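Local coordinates for NAD(P)H-flavin oxidoreductase (Agrobacterium tumefaciens str. C58, PDB 2FRE), which binds FMN as a flavin cofactor and probably passes electrons from NAD(P)H to flavin substrates, at the interface of chains A and B. Numbering follows the deposited sequence. Chains: chain A/B, NAD(P)H-flavin oxidoreductase.

Contact 1: the interface of chains A and B. Residues chain A 38, 41-42, 124, 127; chain B 13-14, 17.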
# COMPACT_ATOMS: atom_id res chain seq x y z
N THR A 38 16.21 5.54 5.57
CA THR A 38 15.88 5.60 4.15
C THR A 38 14.59 4.84 3.85
O THR A 38 13.68 5.35 3.15
CB THR A 38 17.06 5.07 3.29
OG1 THR A 38 18.25 5.79 3.61
CG2 THR A 38 16.79 5.26 1.80
N ASP A 41 11.76 6.73 5.25
CA ASP A 41 11.62 7.95 4.44
C ASP A 41 10.80 7.64 3.18
O ASP A 41 9.84 8.34 2.86
CB ASP A 41 13.01 8.51 4.08
CG ASP A 41 12.96 9.95 3.62
OD1 ASP A 41 11.88 10.59 3.67
OD2 ASP A 41 14.02 10.46 3.23
N ALA A 42 11.13 6.56 2.49
CA ALA A 42 10.34 6.14 1.33
C ALA A 42 8.87 5.86 1.68
O ALA A 42 7.95 6.30 0.97
CB ALA A 42 10.99 4.90 0.66
N GLN A 124 11.28 -0.13 -0.69
CA GLN A 124 12.56 0.51 -0.40
C GLN A 124 13.54 -0.46 0.28
O GLN A 124 14.74 -0.50 -0.07
CB GLN A 124 12.38 1.80 0.41
CG GLN A 124 13.67 2.64 0.59
CD GLN A 124 14.40 2.99 -0.70
OE1 GLN A 124 15.30 2.23 -1.19
NE2 GLN A 124 14.09 4.15 -1.22
N LEU A 127 14.85 -2.67 -2.39
CA LEU A 127 15.83 -1.96 -3.21
C LEU A 127 17.21 -1.83 -2.56
O LEU A 127 18.23 -1.77 -3.27
CB LEU A 127 15.28 -0.60 -3.64
CG LEU A 127 14.13 -0.67 -4.66
CD1 LEU A 127 13.45 0.68 -4.78
CD2 LEU A 127 14.61 -1.14 -6.04
N VAL B 13 16.53 8.13 -0.57
CA VAL B 13 15.50 7.24 -1.13
C VAL B 13 15.70 7.09 -2.64
O VAL B 13 16.29 7.97 -3.31
CB VAL B 13 14.03 7.74 -0.83
CG1 VAL B 13 13.75 7.89 0.66
CG2 VAL B 13 13.69 9.05 -1.56
N ASP B 14 15.25 5.97 -3.19
CA ASP B 14 15.17 5.84 -4.63
C ASP B 14 14.29 6.97 -5.19
O ASP B 14 13.22 7.26 -4.65
CB ASP B 14 14.58 4.48 -5.01
CG ASP B 14 14.76 4.16 -6.48
OD1 ASP B 14 14.14 4.83 -7.33
OD2 ASP B 14 15.50 3.20 -6.79
N PHE B 17 10.30 7.11 -5.50
CA PHE B 17 9.35 7.52 -4.45
C PHE B 17 9.00 9.01 -4.47
O PHE B 17 7.94 9.41 -4.01
CB PHE B 17 9.86 7.11 -3.07
CG PHE B 17 10.00 5.64 -2.91
CD1 PHE B 17 8.87 4.85 -2.73
CD2 PHE B 17 11.23 5.04 -2.98
CE1 PHE B 17 8.97 3.47 -2.61
CE2 PHE B 17 11.36 3.65 -2.86
CZ PHE B 17 10.21 2.87 -2.68
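A loop and short helix of one subunit pack against two helices of the other in this part of a two-fold homodimer interface, where B:Val13, B:Asp14 and B:Phe17 press on A:Ala42 and A:Gln124. Such dimers are typical of the nitroreductase family, and this patch helps join the two copies through mostly apolar packing. The methyl of A:Ala42, on helix 33-44, lies over the middle of one face of the B:Phe17 ring, with CB 3.6 Å from the centroid. B:Val13 turns its CG1 branch toward the same helix, meeting A:Asp41 CB at 3.6 Å, the two side chains crossing at about a right angle. From helix 110-127, A:Gln124 starts with CG opposite the backbone N (chi1 -172°) and then bends at chi2, which carries its amide to the rim of B:Phe17, the amide plane turned 50° from the ring. As modelled, A:Gln124 NE2 is 2.9 Å from the backbone N of B:Asp14. Two N-H groups would face each other there, so the amide may be built the wrong way round; exchanging its N and O would allow a hydrogen bond. At the far end of the patch, A:Leu127 CD1 approaches B:Asp14 OD2 at 3.8 Å, across the line of the aspartate.

Contact 2: the interface of chains A and B. Residues chain A 199-200; chain B 94, 98, 153.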
# COMPACT_ATOMS: atom_id res chain seq x y z
N ALA A 199 -18.76 -13.84 -5.57
CA ALA A 199 -18.66 -13.25 -4.22
C ALA A 199 -17.88 -14.17 -3.25
O ALA A 199 -17.30 -13.70 -2.25
CB ALA A 199 -20.04 -12.92 -3.67
N ASP A 200 -17.86 -15.46 -3.57
CA ASP A 200 -16.99 -16.42 -2.88
C ASP A 200 -16.85 -17.68 -3.74
O ASP A 200 -15.80 -17.92 -4.34
CB ASP A 200 -17.55 -16.78 -1.50
CG ASP A 200 -16.90 -18.03 -0.89
OD1 ASP A 200 -15.70 -17.99 -0.53
OD2 ASP A 200 -17.60 -19.06 -0.76
N ARG B 94 -12.35 -7.28 -0.16
CA ARG B 94 -13.20 -8.31 0.45
C ARG B 94 -13.01 -8.25 1.95
O ARG B 94 -11.90 -8.43 2.44
CB ARG B 94 -12.86 -9.68 -0.11
CG ARG B 94 -13.93 -10.72 0.22
CD ARG B 94 -13.64 -12.07 -0.39
NE ARG B 94 -14.69 -13.01 -0.00
CZ ARG B 94 -14.50 -14.30 0.26
NH1 ARG B 94 -13.28 -14.83 0.23
NH2 ARG B 94 -15.54 -15.06 0.60
N ILE B 98 -14.48 -17.02 4.33
CA ILE B 98 -15.49 -18.00 4.70
C ILE B 98 -14.83 -19.36 4.76
O ILE B 98 -14.11 -19.74 3.83
CB ILE B 98 -16.67 -18.05 3.69
CG1 ILE B 98 -17.25 -16.66 3.46
CG2 ILE B 98 -17.79 -18.98 4.20
CD1 ILE B 98 -18.48 -16.66 2.61
N PHE B 153 -18.01 -6.64 0.40
CA PHE B 153 -16.92 -6.04 -0.35
C PHE B 153 -17.05 -4.54 -0.22
O PHE B 153 -18.15 -4.00 -0.42
CB PHE B 153 -16.98 -6.41 -1.83
CG PHE B 153 -16.57 -7.82 -2.11
CD1 PHE B 153 -15.31 -8.10 -2.62
CD2 PHE B 153 -17.44 -8.86 -1.87
CE1 PHE B 153 -14.93 -9.39 -2.89
CE2 PHE B 153 -17.07 -10.17 -2.14
CZ PHE B 153 -15.81 -10.44 -2.65
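A:Asp200, at the C-terminus of chain A, meets B:Arg94 in a salt bridge where the tail of one subunit lies over the other. The charged contact runs from OD1 of the A:Asp200 carboxylate to NH2 of the B:Arg94 guanidinium, 3.1 Å away. The two planes are 24° apart, and as a hydrogen bond it is weak, bent to 132° at the hydrogen, so charge attraction probably contributes more than direction. B:Arg94 gets there as an extended rod: CG lies opposite the backbone N (chi1 -166°) and the chain stays straight as far as NE, carrying the guanidinium from strand 87-94 out to the tail. The polar contact with the ring comes from the backbone of A:Ala199, whose carbonyl O sits in plane at the edge of B:Phe153, 3.5 Å from CE2. Apolar packing completes the patch. Within chain B, CG of B:Arg94 rests 3.4 Å above the face of the B:Phe153 ring, toward its rim, which may steady the root of the arginine that meets the tail. Across the boundary, B:Ile98, on strand 96-98, turns its CD1 toward the acid and reaches A:Asp200 CG at 4.1 Å.

Contact 3: the interface of chains A and B. Residues chain A 56, 92, 150, 153; chain B 188-189, 191, 195, 198.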
# COMPACT_ATOMS: atom_id res chain seq x y z
N ARG A 56 2.18 6.06 11.23
CA ARG A 56 3.27 6.23 12.17
C ARG A 56 4.05 4.91 12.23
O ARG A 56 3.49 3.83 11.98
CB ARG A 56 2.76 6.58 13.56
CG ARG A 56 1.85 7.79 13.62
CD ARG A 56 2.59 9.09 13.38
NE ARG A 56 1.71 10.23 13.64
CZ ARG A 56 0.88 10.78 12.75
NH1 ARG A 56 0.78 10.32 11.50
NH2 ARG A 56 0.12 11.80 13.10
N ILE A 92 1.49 1.87 12.40
CA ILE A 92 0.38 2.39 13.15
C ILE A 92 -0.30 3.42 12.28
O ILE A 92 0.34 3.98 11.39
CB ILE A 92 0.93 3.06 14.43
CG1 ILE A 92 1.52 1.99 15.33
CG2 ILE A 92 -0.14 3.87 15.17
CD1 ILE A 92 2.72 2.48 16.03
N PRO A 150 -0.98 6.54 21.62
CA PRO A 150 -2.09 7.35 22.14
C PRO A 150 -3.42 6.87 21.61
O PRO A 150 -3.47 6.10 20.66
CB PRO A 150 -1.79 8.76 21.60
CG PRO A 150 -0.44 8.67 20.94
CD PRO A 150 -0.23 7.27 20.59
N PHE A 153 -5.12 5.99 17.72
CA PHE A 153 -4.14 5.40 16.82
C PHE A 153 -4.30 3.89 16.82
O PHE A 153 -4.39 3.27 17.88
CB PHE A 153 -2.72 5.78 17.24
CG PHE A 153 -2.37 7.21 16.92
CD1 PHE A 153 -1.70 7.51 15.74
CD2 PHE A 153 -2.73 8.24 17.77
CE1 PHE A 153 -1.39 8.80 15.41
CE2 PHE A 153 -2.42 9.55 17.45
CZ PHE A 153 -1.74 9.83 16.26
N ASP B 188 8.70 13.23 12.55
CA ASP B 188 7.33 13.48 12.99
C ASP B 188 6.44 12.24 12.88
O ASP B 188 5.38 12.21 13.49
CB ASP B 188 6.70 14.61 12.19
CG ASP B 188 7.24 15.97 12.56
OD1 ASP B 188 8.16 16.06 13.40
OD2 ASP B 188 6.72 16.96 12.02
N VAL B 189 6.86 11.24 12.11
CA VAL B 189 6.08 10.01 11.97
C VAL B 189 6.82 8.70 12.30
O VAL B 189 6.18 7.66 12.44
CB VAL B 189 5.44 9.87 10.55
CG1 VAL B 189 4.55 11.05 10.25
CG2 VAL B 189 6.51 9.70 9.47
N PHE B 191 9.31 6.85 14.99
CA PHE B 191 9.76 6.95 16.36
C PHE B 191 10.53 5.70 16.78
O PHE B 191 10.04 4.59 16.63
CB PHE B 191 8.56 7.11 17.29
CG PHE B 191 7.55 8.10 16.81
CD1 PHE B 191 7.93 9.39 16.45
CD2 PHE B 191 6.22 7.76 16.72
CE1 PHE B 191 7.00 10.31 16.02
CE2 PHE B 191 5.28 8.69 16.29
CZ PHE B 191 5.69 9.96 15.94
N PHE B 195 6.36 5.20 20.97
CA PHE B 195 5.62 6.26 20.30
C PHE B 195 5.86 7.56 21.07
O PHE B 195 5.48 7.67 22.24
CB PHE B 195 4.12 5.92 20.25
CG PHE B 195 3.31 6.79 19.32
CD1 PHE B 195 2.73 6.26 18.19
CD2 PHE B 195 3.11 8.13 19.60
CE1 PHE B 195 1.97 7.06 17.33
CE2 PHE B 195 2.35 8.94 18.74
CZ PHE B 195 1.79 8.39 17.61
N LYS B 198 3.45 13.74 18.36
CA LYS B 198 2.23 14.54 18.58
C LYS B 198 2.60 15.91 19.12
O LYS B 198 3.03 16.77 18.35
CB LYS B 198 1.17 13.84 19.45
CG LYS B 198 0.84 12.39 19.05
CD LYS B 198 -0.00 12.27 17.81
CE LYS B 198 0.75 12.40 16.46
NZ LYS B 198 2.05 11.75 16.28
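A:Arg56, B:Phe195 and B:Lys198 carry most of the buried surface, with 55, 48 and 34 Å² hidden by the partner. B:Phe195 is held on both faces: CD of A:Pro150 lies 3.5 Å above the ring centre on one side, and CE2 of B:Phe191, from its own chain, 3.6 Å from the plane on the other. With CG opposite the backbone N (chi1 -167°), the ring reaches between these neighbours and also meets A:Phe153 edge-to-face. There B:Phe195 CZ comes over the face of A:Phe153, off toward the rim, with the planes 63° apart. The aliphatic part of A:Arg56 bends at chi2 and passes the rim of the ring obliquely, CG lying 3.8 Å from B:Phe195 CE1, while its guanidinium is covered on one face by CE1 of A:Phe153. B:Lys198, the last residue modelled in chain B, folds back on itself and lays CD against A:Phe153 CZ. Its NZ is placed 3.1 Å from A:Arg56 NE; two groups that are probably both charged donors would make no hydrogen bond, and the placing of this end is doubtful. As part of the two-fold interface, the C-terminal segment of chain B, after strand 190-192, reaches over strands 55-61 and 153-162 of chain A, which probably strengthens the dimer.

Contact 4: the interface of chains A and B. Residues chain A 188-189, 191, 195; chain B 56-57, 92, 150, 153.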
# COMPACT_ATOMS: atom_id res chain seq x y z
N ASP A 188 -9.18 -13.09 -12.00
CA ASP A 188 -9.98 -13.37 -10.83
C ASP A 188 -10.15 -12.14 -9.92
O ASP A 188 -10.93 -12.18 -8.97
CB ASP A 188 -9.38 -14.52 -10.01
CG ASP A 188 -9.48 -15.86 -10.70
OD1 ASP A 188 -9.94 -15.91 -11.85
OD2 ASP A 188 -9.09 -16.85 -10.08
N VAL A 189 -9.41 -11.08 -10.19
CA VAL A 189 -9.50 -9.89 -9.34
C VAL A 189 -9.70 -8.57 -10.10
O VAL A 189 -9.99 -7.56 -9.47
CB VAL A 189 -8.29 -9.72 -8.38
CG1 VAL A 189 -8.14 -10.93 -7.47
CG2 VAL A 189 -6.98 -9.44 -9.14
N PHE A 191 -11.78 -6.73 -13.13
CA PHE A 191 -13.00 -6.85 -13.90
C PHE A 191 -13.27 -5.57 -14.70
O PHE A 191 -13.25 -4.47 -14.15
CB PHE A 191 -14.20 -7.11 -12.96
CG PHE A 191 -13.94 -8.15 -11.89
CD1 PHE A 191 -13.40 -9.38 -12.22
CD2 PHE A 191 -14.23 -7.88 -10.56
CE1 PHE A 191 -13.17 -10.34 -11.24
CE2 PHE A 191 -13.97 -8.81 -9.58
CZ PHE A 191 -13.44 -10.06 -9.93
N PHE A 195 -18.51 -5.49 -11.58
CA PHE A 195 -17.97 -6.57 -10.77
C PHE A 195 -18.47 -7.91 -11.34
O PHE A 195 -19.63 -8.24 -11.21
CB PHE A 195 -18.42 -6.40 -9.31
CG PHE A 195 -17.64 -7.25 -8.32
CD1 PHE A 195 -16.70 -6.66 -7.47
CD2 PHE A 195 -17.87 -8.62 -8.22
CE1 PHE A 195 -16.01 -7.42 -6.54
CE2 PHE A 195 -17.18 -9.39 -7.30
CZ PHE A 195 -16.24 -8.78 -6.45
N ARG B 56 -10.00 -6.18 -5.25
CA ARG B 56 -10.58 -6.30 -6.58
C ARG B 56 -10.52 -4.93 -7.24
O ARG B 56 -10.54 -3.89 -6.55
CB ARG B 56 -12.04 -6.77 -6.52
CG ARG B 56 -12.27 -8.01 -5.65
CD ARG B 56 -11.83 -9.28 -6.34
NE ARG B 56 -12.24 -10.47 -5.59
CZ ARG B 56 -11.54 -11.03 -4.59
NH1 ARG B 56 -10.38 -10.55 -4.21
NH2 ARG B 56 -12.01 -12.11 -3.98
N PHE B 57 -10.47 -4.95 -8.57
CA PHE B 57 -10.40 -3.74 -9.38
C PHE B 57 -11.49 -3.78 -10.45
O PHE B 57 -11.58 -4.74 -11.20
CB PHE B 57 -9.04 -3.63 -10.04
CG PHE B 57 -7.91 -3.92 -9.11
CD1 PHE B 57 -7.47 -2.96 -8.21
CD2 PHE B 57 -7.31 -5.17 -9.11
CE1 PHE B 57 -6.42 -3.23 -7.33
CE2 PHE B 57 -6.25 -5.45 -8.25
CZ PHE B 57 -5.82 -4.47 -7.33
N ILE B 92 -11.46 -2.13 -4.58
CA ILE B 92 -12.50 -2.71 -3.76
C ILE B 92 -11.76 -3.74 -2.90
O ILE B 92 -10.75 -4.27 -3.35
CB ILE B 92 -13.57 -3.37 -4.67
CG1 ILE B 92 -14.38 -2.30 -5.41
CG2 ILE B 92 -14.53 -4.29 -3.91
CD1 ILE B 92 -14.80 -2.75 -6.75
N PRO B 150 -20.75 -7.17 -4.64
CA PRO B 150 -21.49 -8.01 -3.71
C PRO B 150 -21.37 -7.55 -2.27
O PRO B 150 -20.47 -6.77 -1.93
CB PRO B 150 -20.86 -9.40 -3.89
CG PRO B 150 -19.95 -9.32 -5.04
CD PRO B 150 -19.57 -7.88 -5.18
N PHE B 153 -18.01 -6.64 0.40
CA PHE B 153 -16.92 -6.04 -0.35
C PHE B 153 -17.05 -4.54 -0.22
O PHE B 153 -18.15 -4.00 -0.42
CB PHE B 153 -16.98 -6.41 -1.83
CG PHE B 153 -16.57 -7.82 -2.11
CD1 PHE B 153 -15.31 -8.10 -2.62
CD2 PHE B 153 -17.44 -8.86 -1.87
CE1 PHE B 153 -14.93 -9.39 -2.89
CE2 PHE B 153 -17.07 -10.17 -2.14
CZ PHE B 153 -15.81 -10.44 -2.65
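The backbones of A:Val189 and A:Phe191 straddle B:Phe57 in a parallel strand pairing, B:Phe57 N donating to A:Val189 O (2.8 Å) and A:Phe191 N to B:Phe57 O (2.8 Å), so that strand 190-192 of chain A adds to the edge formed by strand 55-61 of chain B and extends its sheet across the subunit boundary. On the side-chain level, A:Phe195 has the most surface buried by the partner, 58 Å². Its ring is sandwiched between CD of B:Pro150, 3.4 Å from the centroid, and CE2 of A:Phe191 on the opposite face, which fixes it flat between a proline and its own chain. The ring also directs CZ onto the face of B:Phe153, toward the rim, with the planes 69° apart; the two side chains cross at about a right angle. B:Arg56 leaves its strand with CG opposite the carbonyl carbon (chi1 -50°), bends at chi2 and lays its methylenes along the rims of A:Phe195 and A:Phe191. CG passes 3.9 Å from A:Phe195 CE1, and the guanidinium is turned nearly perpendicular to the A:Phe191 ring. A:Val189 lies across the arginine chain and alongside B:Phe57, pointing the same way. Farther along the arginine, CD of B:Arg56 comes 3.8 Å from A:Val189 CA.

Contacts 3 and 4 are two-fold mates, about 33 Å apart between the centres of their C-alpha atoms, in which the C-terminal segment of each chain lies on strands 55-61 and 153-162 of the other. Contact 2 lies about 9 Å from contact 4 and shares B:Phe153 with it, as the tail of chain A runs through both. Contact 1, where helices 33-44 and 110-127 of chain A meet the loop and helix 16-19 of chain B, is about 20 Å from contact 3 and 30 Å from contact 4. Helix-and-loop packing and reciprocal overlap of the C-terminal segments probably join the subunits at separate places.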